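Local coordinates for protein UTP-glucose-1-phosphate uridylyltransferase 2 (Trypanosoma brucei, PDB 3GUE) that probably catalyses the formation of UDP-glucose and diphosphate from UTP and glucose 1-phosphate, and binds UDP-glucose through a GT-A-type fold, at residues L232-M235 with H236-L240; Y206-K210 with G211-M215; M131-F134 with S135-G138. One frame throughout, in Å; residues are numbered along the deposited sequence.

Contact 1 of 3, residues L232-M235 with H236-L240; sequences LDYM and HEKQL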
ATOM      1  N   LEU A 232       8.210   7.940  17.505  1.00 28.70           N
ATOM      2  CA  LEU A 232       7.985   6.922  18.509  1.00 28.77           C
ATOM      3  C   LEU A 232       7.879   7.537  19.899  1.00 27.62           C
ATOM      4  O   LEU A 232       6.953   7.214  20.646  1.00 26.54           O
ATOM      5  CB  LEU A 232       9.071   5.857  18.457  1.00 28.68           C
ATOM      6  CG  LEU A 232       8.954   4.731  19.488  1.00 30.04           C
ATOM      7  CD1 LEU A 232       7.484   4.183  19.516  1.00 27.42           C
ATOM      8  CD2 LEU A 232       9.946   3.665  19.121  1.00 28.07           C
ATOM      9  N   ASP A 233       8.829   8.411  20.237  1.00 27.44           N
ATOM     10  CA  ASP A 233       8.892   9.087  21.548  1.00 26.95           C
ATOM     11  C   ASP A 233       7.569   9.810  21.814  1.00 26.38           C
ATOM     12  O   ASP A 233       6.996   9.680  22.883  1.00 26.47           O
ATOM     13  CB  ASP A 233      10.036  10.120  21.585  1.00 27.33           C
ATOM     14  CG  ASP A 233      11.419   9.505  21.749  1.00 28.63           C
ATOM     15  OD1 ASP A 233      11.553   8.307  22.058  1.00 30.12           O
ATOM     16  OD2 ASP A 233      12.400  10.260  21.599  1.00 29.37           O
ATOM     17  N   TYR A 234       7.100  10.550  20.807  1.00 26.31           N
ATOM     18  CA  TYR A 234       5.844  11.293  20.856  1.00 26.26           C
ATOM     19  C   TYR A 234       4.620  10.430  21.115  1.00 26.40           C
ATOM     20  O   TYR A 234       3.784  10.764  21.965  1.00 26.99           O
ATOM     21  CB  TYR A 234       5.620  12.052  19.562  1.00 26.47           C
ATOM     22  CG  TYR A 234       4.254  12.711  19.504  1.00 28.80           C
ATOM     23  CD1 TYR A 234       3.978  13.841  20.274  1.00 29.80           C
ATOM     24  CD2 TYR A 234       3.234  12.183  18.703  1.00 30.00           C
ATOM     25  CE1 TYR A 234       2.748  14.439  20.246  1.00 31.07           C
ATOM     26  CE2 TYR A 234       1.984  12.775  18.663  1.00 31.03           C
ATOM     27  CZ  TYR A 234       1.750  13.919  19.445  1.00 30.46           C
ATOM     28  OH  TYR A 234       0.519  14.551  19.420  1.00 29.88           O
ATOM     29  N   MET A 235       4.525   9.343  20.361  1.00 25.65           N
ATOM     30  CA  MET A 235       3.415   8.401  20.456  1.00 25.76           C
ATOM     31  C   MET A 235       3.296   7.835  21.874  1.00 23.52           C
ATOM     32  O   MET A 235       2.204   7.781  22.474  1.00 22.94           O
ATOM     33  CB  MET A 235       3.659   7.280  19.462  1.00 24.89           C
ATOM     34  CG  MET A 235       2.535   6.272  19.391  1.00 26.46           C
ATOM     35  SD  MET A 235       3.092   4.808  18.530  1.00 27.36           S
ATOM     36  CE  MET A 235       1.578   3.821  18.672  1.00 25.77           C
ATOM     37  N   HIS A 236       4.435   7.402  22.392  1.00 22.44           N
ATOM     38  CA  HIS A 236       4.553   6.934  23.773  1.00 22.76           C
ATOM     39  C   HIS A 236       4.186   7.987  24.868  1.00 22.91           C
ATOM     40  O   HIS A 236       3.483   7.678  25.841  1.00 22.69           O
ATOM     41  CB  HIS A 236       5.981   6.416  23.963  1.00 21.95           C
ATOM     42  CG  HIS A 236       6.256   5.893  25.332  1.00 21.82           C
ATOM     43  ND1 HIS A 236       5.787   4.672  25.774  1.00 22.94           N
ATOM     44  CD2 HIS A 236       6.964   6.415  26.353  1.00 18.22           C
ATOM     45  CE1 HIS A 236       6.185   4.476  27.018  1.00 20.16           C
ATOM     46  NE2 HIS A 236       6.902   5.521  27.391  1.00 20.46           N
ATOM     47  N   GLU A 237       4.662   9.217  24.698  1.00 23.27           N
ATOM     48  CA  GLU A 237       4.411  10.312  25.647  1.00 24.53           C
ATOM     49  C   GLU A 237       2.937  10.672  25.724  1.00 24.49           C
ATOM     50  O   GLU A 237       2.443  10.999  26.792  1.00 24.61           O
ATOM     51  CB  GLU A 237       5.177  11.578  25.242  1.00 24.13           C
ATOM     52  CG  GLU A 237       6.639  11.627  25.613  1.00 26.27           C
ATOM     53  CD  GLU A 237       7.459  12.301  24.520  1.00 28.43           C
ATOM     54  OE1 GLU A 237       6.873  13.115  23.751  1.00 27.33           O
ATOM     55  OE2 GLU A 237       8.675  11.990  24.417  1.00 28.91           O
ATOM     56  N   LYS A 238       2.261  10.650  24.575  1.00 25.96           N
ATOM     57  CA  LYS A 238       0.803  10.842  24.497  1.00 25.76           C
ATOM     58  C   LYS A 238       0.010   9.545  24.753  1.00 25.88           C
ATOM     59  O   LYS A 238      -1.232   9.534  24.619  1.00 25.28           O
ATOM     60  CB  LYS A 238       0.419  11.429  23.118  1.00 26.82           C
ATOM     61  CG  LYS A 238       1.075  12.794  22.802  1.00 26.67           C
ATOM     62  CD  LYS A 238       0.598  13.949  23.716  1.00 28.89           C
ATOM     63  CE  LYS A 238      -0.831  14.415  23.382  1.00 28.25           C
ATOM     64  NZ  LYS A 238      -1.071  14.776  21.948  1.00 29.17           N
ATOM     65  N   GLN A 239       0.726   8.462  25.093  1.00 25.15           N
ATOM     66  CA  GLN A 239       0.141   7.131  25.377  1.00 25.48           C
ATOM     67  C   GLN A 239      -0.859   6.697  24.289  1.00 25.88           C
ATOM     68  O   GLN A 239      -1.992   6.265  24.590  1.00 25.93           O
ATOM     69  CB  GLN A 239      -0.546   7.090  26.757  1.00 24.89           C
ATOM     70  CG  GLN A 239       0.330   7.325  28.020  1.00 25.37           C
ATOM     71  CD  GLN A 239      -0.481   7.951  29.170  1.00 26.99           C
ATOM     72  OE1 GLN A 239      -1.213   8.934  28.975  1.00 28.64           O
ATOM     73  NE2 GLN A 239      -0.352   7.387  30.366  1.00 26.80           N
ATOM     74  N   LEU A 240      -0.434   6.812  23.030  1.00 26.87           N
ATOM     75  CA  LEU A 240      -1.269   6.472  21.870  1.00 26.60           C
ATOM     76  C   LEU A 240      -1.190   4.989  21.569  1.00 26.25           C
ATOM     77  O   LEU A 240      -0.112   4.398  21.726  1.00 26.35           O
ATOM     78  CB  LEU A 240      -0.782   7.211  20.616  1.00 26.85           C
ATOM     79  CG  LEU A 240      -0.663   8.732  20.569  1.00 28.10           C
ATOM     80  CD1 LEU A 240      -0.370   9.141  19.143  1.00 23.92           C
ATOM     81  CD2 LEU A 240      -1.935   9.360  21.083  1.00 26.98           C
TER
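The last turn of helix 229-237 carries Tyr234 and Met235 over Lys238 and Leu240: i to i+4 bonds run from His236 N to Leu232 O, Glu237 N to Asp233 O and Lys238 N to Tyr234 O, after which the chain leaves the helix at Gln239. The exit is a Schellman motif. Gln239 has positive phi (48°) and its N bonds to His236 O, while Leu240 N reaches back to Met235 O at 2.9 Å in an almost straight bond (177°).

On one flank of this turn, Lys238 curls over Tyr234. Its CG sits above one face of the ring, 3.9 Å from the Tyr234 centroid, in a CH-pi contact. Successive bends at chi2, chi3 and chi4 then fold the lysine chain round until NZ lies 3.0 Å from Tyr234 OH, to which it donates. Glu363 draws both polar ends together, its OE2 forming a salt bridge with Lys238 NZ and its OE1 a hydrogen bond with Tyr234 OH. Leu240 CD1 approaches the same ring obliquely, 4.4 Å from Tyr234 CE2.

Met235, next in the chain, stretches out with CG anti to its backbone N (chi1 -176°). Its CG packs 3.7 Å from Leu240 CB, and both Tyr214 and Trp307 touch the methionine. The apolar residues thus close the helix end against the central sheet, whereas the lysine ammonium, held between a phenol and a carboxylate, is probably kept charged and would strengthen the phenol's hydrogen bond to Glu363.

Contact 2 of 3, residues Y206-K210 with G211-M215; sequences YLLGK and GYRYM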
ATOM      1  N   TYR A 206       4.249 -13.782  21.194  1.00 27.78           N
ATOM      2  CA  TYR A 206       5.688 -14.001  21.140  1.00 28.56           C
ATOM      3  C   TYR A 206       6.492 -12.694  21.281  1.00 27.89           C
ATOM      4  O   TYR A 206       7.366 -12.605  22.144  1.00 27.16           O
ATOM      5  CB  TYR A 206       6.121 -14.791  19.888  1.00 28.96           C
ATOM      6  CG  TYR A 206       7.624 -14.962  19.832  1.00 30.99           C
ATOM      7  CD1 TYR A 206       8.274 -15.850  20.699  1.00 31.96           C
ATOM      8  CD2 TYR A 206       8.404 -14.202  18.960  1.00 31.84           C
ATOM      9  CE1 TYR A 206       9.659 -15.994  20.675  1.00 33.27           C
ATOM     10  CE2 TYR A 206       9.791 -14.345  18.924  1.00 30.98           C
ATOM     11  CZ  TYR A 206      10.414 -15.228  19.781  1.00 32.23           C
ATOM     12  OH  TYR A 206      11.797 -15.374  19.760  1.00 32.15           O
ATOM     13  N   LEU A 207       6.205 -11.701  20.433  1.00 27.39           N
ATOM     14  CA  LEU A 207       6.854 -10.360  20.522  1.00 27.46           C
ATOM     15  C   LEU A 207       6.695  -9.657  21.889  1.00 27.05           C
ATOM     16  O   LEU A 207       7.667  -9.162  22.455  1.00 26.39           O
ATOM     17  CB  LEU A 207       6.357  -9.422  19.416  1.00 27.23           C
ATOM     18  CG  LEU A 207       6.612  -9.735  17.949  1.00 26.09           C
ATOM     19  CD1 LEU A 207       5.786  -8.814  17.051  1.00 27.31           C
ATOM     20  CD2 LEU A 207       8.092  -9.607  17.647  1.00 28.97           C
ATOM     21  N   LEU A 208       5.474  -9.636  22.417  1.00 26.81           N
ATOM     22  CA  LEU A 208       5.215  -9.094  23.760  1.00 25.93           C
ATOM     23  C   LEU A 208       5.973  -9.818  24.867  1.00 26.20           C
ATOM     24  O   LEU A 208       6.396  -9.203  25.848  1.00 26.66           O
ATOM     25  CB  LEU A 208       3.718  -9.114  24.061  1.00 25.29           C
ATOM     26  CG  LEU A 208       2.824  -8.168  23.260  1.00 23.48           C
ATOM     27  CD1 LEU A 208       1.383  -8.619  23.425  1.00 24.62           C
ATOM     28  CD2 LEU A 208       2.989  -6.707  23.706  1.00 21.23           C
ATOM     29  N   GLY A 209       6.134 -11.127  24.724  1.00 26.97           N
ATOM     30  CA  GLY A 209       6.902 -11.924  25.691  1.00 27.30           C
ATOM     31  C   GLY A 209       8.388 -11.602  25.702  1.00 27.39           C
ATOM     32  O   GLY A 209       9.077 -11.803  26.711  1.00 26.97           O
ATOM     33  N   LYS A 210       8.905 -11.121  24.575  1.00 27.38           N
ATOM     34  CA  LYS A 210      10.310 -10.701  24.528  1.00 27.88           C
ATOM     35  C   LYS A 210      10.442  -9.197  24.865  1.00 27.69           C
ATOM     36  O   LYS A 210      11.538  -8.636  24.866  1.00 27.39           O
ATOM     37  CB  LYS A 210      10.945 -11.060  23.163  1.00 28.35           C
ATOM     38  CG  LYS A 210      10.583 -12.449  22.590  1.00 29.16           C
ATOM     39  CD  LYS A 210      11.067 -13.647  23.436  1.00 33.09           C
ATOM     40  CE  LYS A 210       9.968 -14.266  24.357  1.00 34.83           C
ATOM     41  NZ  LYS A 210       8.585 -14.464  23.718  1.00 32.49           N
ATOM     42  N   GLY A 211       9.315  -8.552  25.173  1.00 26.90           N
ATOM     43  CA  GLY A 211       9.353  -7.207  25.730  1.00 26.31           C
ATOM     44  C   GLY A 211       9.089  -6.132  24.690  1.00 26.03           C
ATOM     45  O   GLY A 211       9.116  -4.941  25.012  1.00 25.33           O
ATOM     46  N   TYR A 212       8.847  -6.548  23.443  1.00 26.34           N
ATOM     47  CA  TYR A 212       8.475  -5.594  22.390  1.00 26.48           C
ATOM     48  C   TYR A 212       7.050  -5.056  22.627  1.00 26.13           C
ATOM     49  O   TYR A 212       6.168  -5.813  23.035  1.00 27.42           O
ATOM     50  CB  TYR A 212       8.666  -6.203  20.989  1.00 26.60           C
ATOM     51  CG  TYR A 212      10.093  -6.637  20.725  1.00 27.82           C
ATOM     52  CD1 TYR A 212      11.106  -5.685  20.546  1.00 25.39           C
ATOM     53  CD2 TYR A 212      10.457  -8.006  20.725  1.00 28.06           C
ATOM     54  CE1 TYR A 212      12.423  -6.066  20.326  1.00 26.27           C
ATOM     55  CE2 TYR A 212      11.791  -8.398  20.507  1.00 26.53           C
ATOM     56  CZ  TYR A 212      12.763  -7.423  20.300  1.00 27.47           C
ATOM     57  OH  TYR A 212      14.081  -7.761  20.069  1.00 26.95           O
ATOM     58  N   ARG A 213       6.851  -3.750  22.399  1.00 25.32           N
ATOM     59  CA  ARG A 213       5.585  -3.076  22.657  1.00 25.87           C
ATOM     60  C   ARG A 213       5.115  -2.225  21.476  1.00 26.03           C
ATOM     61  O   ARG A 213       3.989  -1.749  21.483  1.00 26.59           O
ATOM     62  CB  ARG A 213       5.700  -2.143  23.884  1.00 25.83           C
ATOM     63  CG  ARG A 213       5.838  -2.819  25.231  1.00 26.43           C
ATOM     64  CD  ARG A 213       4.560  -3.614  25.601  1.00 24.91           C
ATOM     65  NE  ARG A 213       4.742  -4.310  26.883  1.00 25.72           N
ATOM     66  CZ  ARG A 213       5.205  -5.549  27.008  1.00 26.50           C
ATOM     67  NH1 ARG A 213       5.542  -6.240  25.939  1.00 27.29           N
ATOM     68  NH2 ARG A 213       5.332  -6.105  28.199  1.00 26.71           N
ATOM     69  N   TYR A 214       5.989  -1.984  20.501  1.00 26.76           N
ATOM     70  CA  TYR A 214       5.669  -1.102  19.376  1.00 27.34           C
ATOM     71  C   TYR A 214       6.054  -1.703  18.036  1.00 28.13           C
ATOM     72  O   TYR A 214       7.107  -2.363  17.901  1.00 27.71           O
ATOM     73  CB  TYR A 214       6.355   0.257  19.559  1.00 27.18           C
ATOM     74  CG  TYR A 214       5.785   1.057  20.698  1.00 27.23           C
ATOM     75  CD1 TYR A 214       4.590   1.739  20.553  1.00 26.29           C
ATOM     76  CD2 TYR A 214       6.424   1.101  21.946  1.00 27.30           C
ATOM     77  CE1 TYR A 214       4.040   2.506  21.627  1.00 25.52           C
ATOM     78  CE2 TYR A 214       5.883   1.841  23.005  1.00 27.93           C
ATOM     79  CZ  TYR A 214       4.700   2.551  22.833  1.00 26.64           C
ATOM     80  OH  TYR A 214       4.150   3.276  23.896  1.00 26.68           O
ATOM     81  N   MET A 215       5.205  -1.458  17.046  1.00 27.35           N
ATOM     82  CA  MET A 215       5.439  -1.941  15.714  1.00 28.60           C
ATOM     83  C   MET A 215       5.261  -0.827  14.699  1.00 27.97           C
ATOM     84  O   MET A 215       4.229  -0.182  14.664  1.00 28.39           O
ATOM     85  CB  MET A 215       4.499  -3.099  15.369  1.00 27.99           C
ATOM     86  CG  MET A 215       4.601  -3.538  13.923  1.00 28.91           C
ATOM     87  SD  MET A 215       3.663  -5.048  13.633  1.00 28.81           S
ATOM     88  CE  MET A 215       4.582  -6.220  14.627  1.00 27.18           C
TER
HETATM   89  O   HOH W   1       6.516  -8.704  28.477  1.00 35.57           O
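Leu208 O lies at the edge of the Arg213 guanidinium and takes a hydrogen bond from NH1 at 3.1 Å. The bond is fairly straight (167°) and uses a lone pair in the carbonyl plane, with the oxygen also almost in the plane of the guanidinium. One water donates to the same carbonyl and accepts from Arg213 NH2, so the two terminal nitrogens engage Leu208 O directly and through solvent. Arg213 NH1 has a second acceptor, Tyr212 O at 3.0 Å, approached from above the carbonyl plane, while NE bonds to a glycerol that probably came from the crystallisation liquor. The bend at chi2 turns the arginine chain back toward the helix, where NH1 also rests 3.4 Å from Leu208 CD2.

Helix 203-209 ends in a Schellman motif, made by a weak bond from Gly211 N to Leu208 O and by Tyr212 N to Leu207 O; the arginine adds to it from outside the motif. Gly211 takes the positive phi (100°) at which a side chain would collide with Lys210 O. Beyond it the chain enters strand 214-219 of the central sheet, the helix-to-strand return of an alpha/beta fold of the GT-A type.

Tyr206 O receives both Lys210 N and, at 2.7 Å, Lys210 NZ, the latter in the carbonyl plane on a lone pair. The bent lysine chain passes over a face of the Tyr206 ring to get there.

Apolar groups occupy the sheet side. The Met215 chain turns at chi3 (-66°), placing CE 3.7 Å from Leu207 CD1, and the other leucine methyl, CD2, meets the Tyr212 ring. Val78 of the adjacent strand 77-83 touches all three residues.

Contact 3 of 3, residues M131-F134 with S135-G138; sequences MNSF and STSG
The Ser135 hydroxyl lies over one face of the Phe134 ring, offset toward the rim, with OG 3.3 Å from Phe134 CE1. Phe134 CG stands between its own backbone N and carbonyl carbon (chi1 68°), which folds the ring back beside the next residue.

Residues 133-136 form a type I beta turn, closed by Thr136 N bonding to Ser133 O from above the carbonyl plane. Ser137 N reaches the same oxygen at 3.0 Å, nearly in line with the C=O. Thr136 returns its side chain to the strand end: OG1 accepts from Ser133 N at 3.1 Å (161°) and lies 3.5 Å from Asn132 CB. Ser133 OG takes a weak bond from Ser135 N, and a water joins Phe134 O to Gly138 N.

Asn83, a UDP-glucose-binding residue, bonds through its side chain to Asn132 OD1 and through its carbonyl to Thr136 OG1, while Gly84 O pairs with Ser133 OG. Glu159 bonds both Asn132 ND2 and Ser137 OG, and Met131 touches the bound UDP-glucose. Through this turn strand 128-132 passes into helix 137-143, flanked by strands 77-83 and 159-161.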
ATOM      1  N   MET A 131       4.934  -9.352   5.813  1.00 26.90           N
ATOM      2  CA  MET A 131       3.660 -10.019   5.724  1.00 26.65           C
ATOM      3  C   MET A 131       3.447 -10.470   4.290  1.00 26.31           C
ATOM      4  O   MET A 131       3.216  -9.649   3.377  1.00 24.77           O
ATOM      5  CB  MET A 131       2.519  -9.128   6.187  1.00 26.79           C
ATOM      6  CG  MET A 131       1.185  -9.879   6.314  1.00 25.77           C
ATOM      7  SD  MET A 131      -0.080  -8.935   7.149  1.00 27.36           S
ATOM      8  CE  MET A 131      -0.794  -7.961   5.793  1.00 24.76           C
ATOM      9  N   ASN A 132       3.481 -11.789   4.120  1.00 26.55           N
ATOM     10  CA  ASN A 132       3.327 -12.414   2.812  1.00 26.91           C
ATOM     11  C   ASN A 132       1.966 -13.079   2.682  1.00 26.73           C
ATOM     12  O   ASN A 132       1.322 -13.323   3.673  1.00 28.39           O
ATOM     13  CB  ASN A 132       4.492 -13.379   2.546  1.00 27.22           C
ATOM     14  CG  ASN A 132       5.879 -12.680   2.633  1.00 27.72           C
ATOM     15  OD1 ASN A 132       5.998 -11.506   2.358  1.00 29.72           O
ATOM     16  ND2 ASN A 132       6.897 -13.410   3.030  1.00 28.84           N
ATOM     17  N   SER A 133       1.500 -13.275   1.452  1.00 26.89           N
ATOM     18  CA  SER A 133       0.296 -14.051   1.162  1.00 25.60           C
ATOM     19  C   SER A 133       0.691 -15.326   0.395  1.00 25.97           C
ATOM     20  O   SER A 133       1.877 -15.522   0.077  1.00 25.48           O
ATOM     21  CB  SER A 133      -0.641 -13.219   0.288  1.00 25.09           C
ATOM     22  OG  SER A 133      -0.028 -12.984  -0.981  1.00 24.53           O
ATOM     23  N   PHE A 134      -0.301 -16.170   0.079  1.00 26.10           N
ATOM     24  CA  PHE A 134      -0.076 -17.377  -0.719  1.00 26.75           C
ATOM     25  C   PHE A 134       0.624 -17.050  -2.060  1.00 27.05           C
ATOM     26  O   PHE A 134       1.400 -17.864  -2.569  1.00 27.38           O
ATOM     27  CB  PHE A 134      -1.396 -18.180  -0.929  1.00 26.81           C
ATOM     28  CG  PHE A 134      -2.433 -17.477  -1.806  1.00 27.45           C
ATOM     29  CD1 PHE A 134      -2.622 -17.856  -3.141  1.00 28.50           C
ATOM     30  CD2 PHE A 134      -3.237 -16.452  -1.290  1.00 26.47           C
ATOM     31  CE1 PHE A 134      -3.566 -17.200  -3.953  1.00 27.59           C
ATOM     32  CE2 PHE A 134      -4.192 -15.797  -2.093  1.00 25.55           C
ATOM     33  CZ  PHE A 134      -4.351 -16.172  -3.420  1.00 27.09           C
ATOM     34  N   SER A 135       0.361 -15.853  -2.591  1.00 26.50           N
ATOM     35  CA  SER A 135       0.836 -15.408  -3.911  1.00 27.79           C
ATOM     36  C   SER A 135       2.263 -14.826  -3.915  1.00 25.96           C
ATOM     37  O   SER A 135       2.914 -14.743  -4.962  1.00 25.64           O
ATOM     38  CB  SER A 135      -0.105 -14.333  -4.460  1.00 27.93           C
ATOM     39  OG  SER A 135      -1.387 -14.849  -4.790  1.00 33.33           O
ATOM     40  N   THR A 136       2.740 -14.429  -2.742  1.00 24.38           N
ATOM     41  CA  THR A 136       4.011 -13.733  -2.650  1.00 23.73           C
ATOM     42  C   THR A 136       5.086 -14.473  -1.850  1.00 23.95           C
ATOM     43  O   THR A 136       6.273 -14.188  -2.019  1.00 25.11           O
ATOM     44  CB  THR A 136       3.864 -12.299  -2.058  1.00 22.95           C
ATOM     45  OG1 THR A 136       3.595 -12.382  -0.668  1.00 24.77           O
ATOM     46  CG2 THR A 136       2.781 -11.495  -2.735  1.00 20.30           C
ATOM     47  N   SER A 137       4.688 -15.417  -1.001  1.00 24.27           N
ATOM     48  CA  SER A 137       5.609 -16.064  -0.065  1.00 24.90           C
ATOM     49  C   SER A 137       6.818 -16.775  -0.692  1.00 25.80           C
ATOM     50  O   SER A 137       7.967 -16.512  -0.301  1.00 25.94           O
ATOM     51  CB  SER A 137       4.842 -17.055   0.815  1.00 24.37           C
ATOM     52  OG  SER A 137       5.753 -17.813   1.609  1.00 26.89           O
ATOM     53  N   GLY A 138       6.547 -17.693  -1.632  1.00 25.95           N
ATOM     54  CA  GLY A 138       7.584 -18.503  -2.301  1.00 25.76           C
ATOM     55  C   GLY A 138       8.622 -17.721  -3.102  1.00 26.00           C
ATOM     56  O   GLY A 138       9.837 -17.971  -2.991  1.00 25.51           O
TER
HETATM   57  O   HOH W   2       3.928 -18.605  -2.397  1.00 35.54           O

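All three contacts are local turns where helices and strands of the domain built on the central mixed sheet meet, and they follow along the chain in the order 3, 2, 1. Contacts 1 and 2 both end a helix with a Schellman motif, lie about 24 Å from the chain centre and are partly buried, with an apolar side toward the sheet and some polar residues at the surface. They touch directly: Tyr214 OH probably bonds to His236 ND1, and Leu232 packs on the tyrosine ring. Contact 3 works in the reverse sense, leading from strand into helix. It lies deeper, about 15 Å from the centre, and replaces the leucine-methionine packing of the other two with hydroxyl and amide bonding next to the nucleotide-sugar pocket.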